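Local coordinates for glutathione s-transferase S2 (Nilaparvata lugens, PDB 5H5L) that acts as a glutathione-requiring prostaglandin D synthase belonging to the sigma class of glutathione transferases, at the interface of chains A and B. Sequence-based numbering; all coordinates share one arbitrary frame. Chains: chain A/B, Glutathione s-transferase S2.

Contact 1: the interface of chains A and B. Residues chain A 61, 66-67, 70; chain B 82-83, 86-87.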
loop_
_atom_site.group_PDB
_atom_site.type_symbol
_atom_site.label_atom_id
_atom_site.label_comp_id
_atom_site.label_asym_id
_atom_site.label_seq_id
_atom_site.Cartn_x
_atom_site.Cartn_y
_atom_site.Cartn_z
ATOM N N VAL A 61 5.723 5.771 14.178
ATOM C CA VAL A 61 4.834 5.339 13.103
ATOM C C VAL A 61 5.667 5.047 11.860
ATOM O O VAL A 61 6.513 5.858 11.478
ATOM C CB VAL A 61 3.782 6.418 12.802
ATOM C CG1 VAL A 61 2.731 5.832 11.824
ATOM C CG2 VAL A 61 3.131 6.864 14.104
ATOM N N ALA A 66 1.097 5.488 4.336
ATOM C CA ALA A 66 0.216 5.797 5.457
ATOM C C ALA A 66 0.533 7.155 6.069
ATOM O O ALA A 66 -0.379 7.933 6.380
ATOM C CB ALA A 66 0.327 4.698 6.505
ATOM N N ILE A 67 1.815 7.461 6.236
ATOM C CA ILE A 67 2.201 8.718 6.860
ATOM C C ILE A 67 1.892 9.889 5.935
ATOM O O ILE A 67 1.370 10.923 6.376
ATOM C CB ILE A 67 3.690 8.672 7.241
ATOM C CG1 ILE A 67 3.935 7.629 8.301
ATOM C CG2 ILE A 67 4.165 10.034 7.770
ATOM C CD1 ILE A 67 5.431 7.080 8.338
ATOM N N TYR A 70 -1.758 10.651 6.044
ATOM C CA TYR A 70 -2.064 11.325 7.307
ATOM C C TYR A 70 -1.698 12.796 7.247
ATOM O O TYR A 70 -2.534 13.673 7.531
ATOM C CB TYR A 70 -1.342 10.622 8.449
ATOM C CG TYR A 70 -1.347 11.361 9.774
ATOM C CD1 TYR A 70 -2.466 11.316 10.603
ATOM C CD2 TYR A 70 -0.223 12.045 10.224
ATOM C CE1 TYR A 70 -2.475 11.951 11.825
ATOM C CE2 TYR A 70 -0.220 12.694 11.433
ATOM C CZ TYR A 70 -1.362 12.647 12.236
ATOM O OH TYR A 70 -1.410 13.267 13.461
ATOM N N GLU B 82 -7.910 11.611 12.030
ATOM C CA GLU B 82 -6.812 11.219 11.145
ATOM C C GLU B 82 -5.856 10.267 11.841
ATOM O O GLU B 82 -5.293 9.374 11.196
ATOM C CB GLU B 82 -6.013 12.420 10.637
ATOM C CG GLU B 82 -6.810 13.516 10.012
ATOM C CD GLU B 82 -7.229 14.505 11.061
ATOM O OE1 GLU B 82 -8.260 14.227 11.702
ATOM O OE2 GLU B 82 -6.485 15.497 11.294
ATOM N N TRP B 83 -5.618 10.473 13.146
ATOM C CA TRP B 83 -4.692 9.609 13.870
ATOM C C TRP B 83 -5.214 8.188 13.915
ATOM O O TRP B 83 -4.458 7.228 13.723
ATOM C CB TRP B 83 -4.457 10.126 15.288
ATOM C CG TRP B 83 -3.510 9.268 16.038
ATOM C CD1 TRP B 83 -3.822 8.293 16.920
ATOM C CD2 TRP B 83 -2.073 9.280 15.939
ATOM N NE1 TRP B 83 -2.682 7.691 17.380
ATOM C CE2 TRP B 83 -1.596 8.282 16.789
ATOM C CE3 TRP B 83 -1.159 10.045 15.211
ATOM C CZ2 TRP B 83 -0.233 8.026 16.957
ATOM C CZ3 TRP B 83 0.194 9.794 15.372
ATOM C CH2 TRP B 83 0.642 8.788 16.245
ATOM N N LEU B 86 -4.619 6.652 10.664
ATOM C CA LEU B 86 -3.205 6.316 10.545
ATOM C C LEU B 86 -2.906 4.988 11.238
ATOM O O LEU B 86 -2.136 4.172 10.733
ATOM C CB LEU B 86 -2.332 7.408 11.132
ATOM C CG LEU B 86 -0.818 7.220 11.069
ATOM C CD1 LEU B 86 -0.313 7.056 9.640
ATOM C CD2 LEU B 86 -0.117 8.412 11.750
ATOM N N MET B 87 -3.506 4.757 12.394
ATOM C CA MET B 87 -3.263 3.521 13.120
ATOM C C MET B 87 -3.765 2.301 12.362
ATOM O O MET B 87 -3.171 1.221 12.457
ATOM C CB MET B 87 -3.909 3.608 14.501
ATOM C CG MET B 87 -3.303 4.705 15.396
ATOM S SD MET B 87 -1.572 4.455 15.791
ATOM C CE MET B 87 -0.767 5.474 14.552
#
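The backbone oxygen O of B:Glu82 is touched by ring carbon CD1 of A:Tyr70 at 3.5 Å, a polar atom met by a carbon edge in a patch built mostly from apolar surfaces. The patch illustrates one part of subunit pairing in a glutathione transferase: helix 64-74 and strand 59-62 of the N-terminal half of A lie against the start of helix 82-106 of B. A:Tyr70 stands over that start. Its CG lies anti to the backbone N (chi1 169°), which sends the ring across the helix, nearly at right angles to the side chains of B:Glu82 and B:Leu86. The CB of B:Glu82 approaches the same rim, while the rest of its side chain, bent at chi2 and poorly ordered, adds little that can be relied on. One face of the ring receives the methyl CD2 of B:Leu86, 3.9 Å from the centroid and displaced toward the rim, a CH-pi contact. The phenol end reaches the indole of B:Trp83, whose CE3 lies 3.7 Å from OH, with CZ of the tyrosine in the plane of the indole at its edge. An alanine in place of A:Tyr70 would probably leave the CD2 methyl of B:Leu86 without the aromatic face it rests on and the indole edge of B:Trp83 without its neighbour.

The two branches of B:Leu86 divide their work. CD1 turns to helix 64-74, meeting the carbonyl O of A:Ala66 at 3.4 Å and, less closely, the CB of that alanine. CD2, besides facing the tyrosine, meets CG1 of A:Val61 tip to tip at 3.8 Å, which wedges the leucine between strand and ring. The other valine methyl, CG2, approaches the six-membered ring of B:Trp83 at CH2 (3.8 Å). On its own chain B:Met87 backs that indole, its methyl CE lying 3.5 Å above the ring plane and 4.2 Å from CG2 of A:Val61.

Contact 2: the interface of chains A and B. Residues chain A 61-63, 66; chain B 86, 90, 93-94.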
loop_
_atom_site.group_PDB
_atom_site.type_symbol
_atom_site.label_atom_id
_atom_site.label_comp_id
_atom_site.label_asym_id
_atom_site.label_seq_id
_atom_site.Cartn_x
_atom_site.Cartn_y
_atom_site.Cartn_z
ATOM N N VAL A 61 5.723 5.771 14.178
ATOM C CA VAL A 61 4.834 5.339 13.103
ATOM C C VAL A 61 5.667 5.047 11.860
ATOM O O VAL A 61 6.513 5.858 11.478
ATOM C CB VAL A 61 3.782 6.418 12.802
ATOM C CG1 VAL A 61 2.731 5.832 11.824
ATOM C CG2 VAL A 61 3.131 6.864 14.104
ATOM N N CYS A 62 5.429 3.898 11.237
ATOM C CA CYS A 62 6.101 3.633 9.972
ATOM C C CYS A 62 5.100 3.642 8.821
ATOM O O CYS A 62 3.917 3.951 8.995
ATOM C CB CYS A 62 6.865 2.319 10.038
ATOM S SG CYS A 62 5.812 0.980 10.396
ATOM N N GLN A 63 5.637 3.380 7.629
ATOM C CA GLN A 63 4.926 3.212 6.360
ATOM C C GLN A 63 4.721 4.531 5.647
ATOM O O GLN A 63 3.828 5.329 5.995
ATOM C CB GLN A 63 3.588 2.503 6.538
ATOM C CG GLN A 63 3.768 1.053 6.937
ATOM C CD GLN A 63 4.562 0.265 5.912
ATOM O OE1 GLN A 63 4.651 0.661 4.745
ATOM N NE2 GLN A 63 5.169 -0.825 6.343
ATOM N N ALA A 66 1.097 5.488 4.336
ATOM C CA ALA A 66 0.216 5.797 5.457
ATOM C C ALA A 66 0.533 7.155 6.069
ATOM O O ALA A 66 -0.379 7.933 6.380
ATOM C CB ALA A 66 0.327 4.698 6.505
ATOM N N LEU B 86 -4.619 6.652 10.664
ATOM C CA LEU B 86 -3.205 6.316 10.545
ATOM C C LEU B 86 -2.906 4.988 11.238
ATOM O O LEU B 86 -2.136 4.172 10.733
ATOM C CB LEU B 86 -2.332 7.408 11.132
ATOM C CG LEU B 86 -0.818 7.220 11.069
ATOM C CD1 LEU B 86 -0.313 7.056 9.640
ATOM C CD2 LEU B 86 -0.117 8.412 11.750
ATOM N N THR B 90 -1.262 2.171 8.829
ATOM C CA THR B 90 0.112 1.709 9.029
ATOM C C THR B 90 0.170 0.195 9.216
ATOM O O THR B 90 1.057 -0.464 8.661
ATOM C CB THR B 90 0.792 2.434 10.207
ATOM O OG1 THR B 90 2.177 2.071 10.221
ATOM C CG2 THR B 90 0.209 2.045 11.504
ATOM N N ASP B 93 -0.440 -1.512 5.739
ATOM C CA ASP B 93 0.704 -1.395 4.860
ATOM C C ASP B 93 1.818 -2.339 5.323
ATOM O O ASP B 93 2.502 -2.956 4.509
ATOM C CB ASP B 93 1.210 0.050 4.809
ATOM C CG ASP B 93 0.422 0.941 3.788
ATOM O OD1 ASP B 93 -0.507 0.466 3.128
ATOM O OD2 ASP B 93 0.773 2.128 3.645
ATOM N N THR B 94 1.982 -2.488 6.634
ATOM C CA THR B 94 2.963 -3.426 7.151
ATOM C C THR B 94 2.575 -4.858 6.809
ATOM O O THR B 94 3.422 -5.649 6.387
ATOM C CB THR B 94 3.107 -3.206 8.656
ATOM O OG1 THR B 94 3.703 -1.915 8.837
ATOM C CG2 THR B 94 3.995 -4.252 9.294
HETATM O O HOH W 1 3.359 2.556 3.003
HETATM O O HOH W 2 4.162 1.909 12.676
HETATM O O HOH W 3 6.157 -1.516 8.834
#
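B:Thr90 and B:Thr94, on successive turns of helix 82-106, face the turn of A that joins strand 59-62 to helix 64-74, the segment that in the thioredoxin-like domain of glutathione transferases leads into the glutathione site. Both threonine hydroxyls take part in direct hydrogen bonds across the interface, one as donor and one as acceptor. With chi1 at -172° the hydroxyl OG1 of B:Thr90 extends away from its own backbone N toward A, where it donates to the carbonyl O of A:Cys62 at 2.8 Å, approaching from above the carbonyl plane, 58° out of it. The side-chain amide NE2 of A:Gln63 donates to OG1 of B:Thr94 at 3.1 Å, with the acceptor tilted 23° from the amide plane. That hydroxyl in turn donates to the backbone O of B:Thr90 (3.0 Å), a bond within B that would help fix its rotation and leave its oxygen turned to the glutamine.

Waters 2 and 3 run beside the direct bonds, and water 1 adds a link to B:Asp93. Water 3 joins NE2 of A:Gln63 to OG1 of B:Thr94, water 1 bridges OE1 of the same amide (2.9 Å) and the carboxylate OD2 of B:Asp93 (2.7 Å), and water 2 connects the backbone N of A:Cys62 (2.8 Å) with OG1 of B:Thr90. Both ends of the glutamine amide are thus held.

Carbon contacts accompany the polar ones: CG of A:Gln63, on a chain bent at chi2, lies 3.5 Å from CB of B:Asp93, the amide and carboxylate planes being almost perpendicular. The CB of A:Ala66 rests against CA of B:Thr90.

Contact 1 and contact 2 are neighbouring stretches of one interface, their C-alpha centres about 7 Å apart, and they share A:Val61, A:Ala66 and B:Leu86. Both set strand 59-62 and helix 64-74 of A against helix 82-106 of B, with contact 1 at the helix start and contact 2 further along it. Along this line apolar packing gives way to hydrogen bonds and waters near A:Gln63, which also lines the glutathione pocket, so pairing may help to shape that site. The two-fold symmetry repeats both patches with chains exchanged, in keeping with the dimer typical of this superfamily.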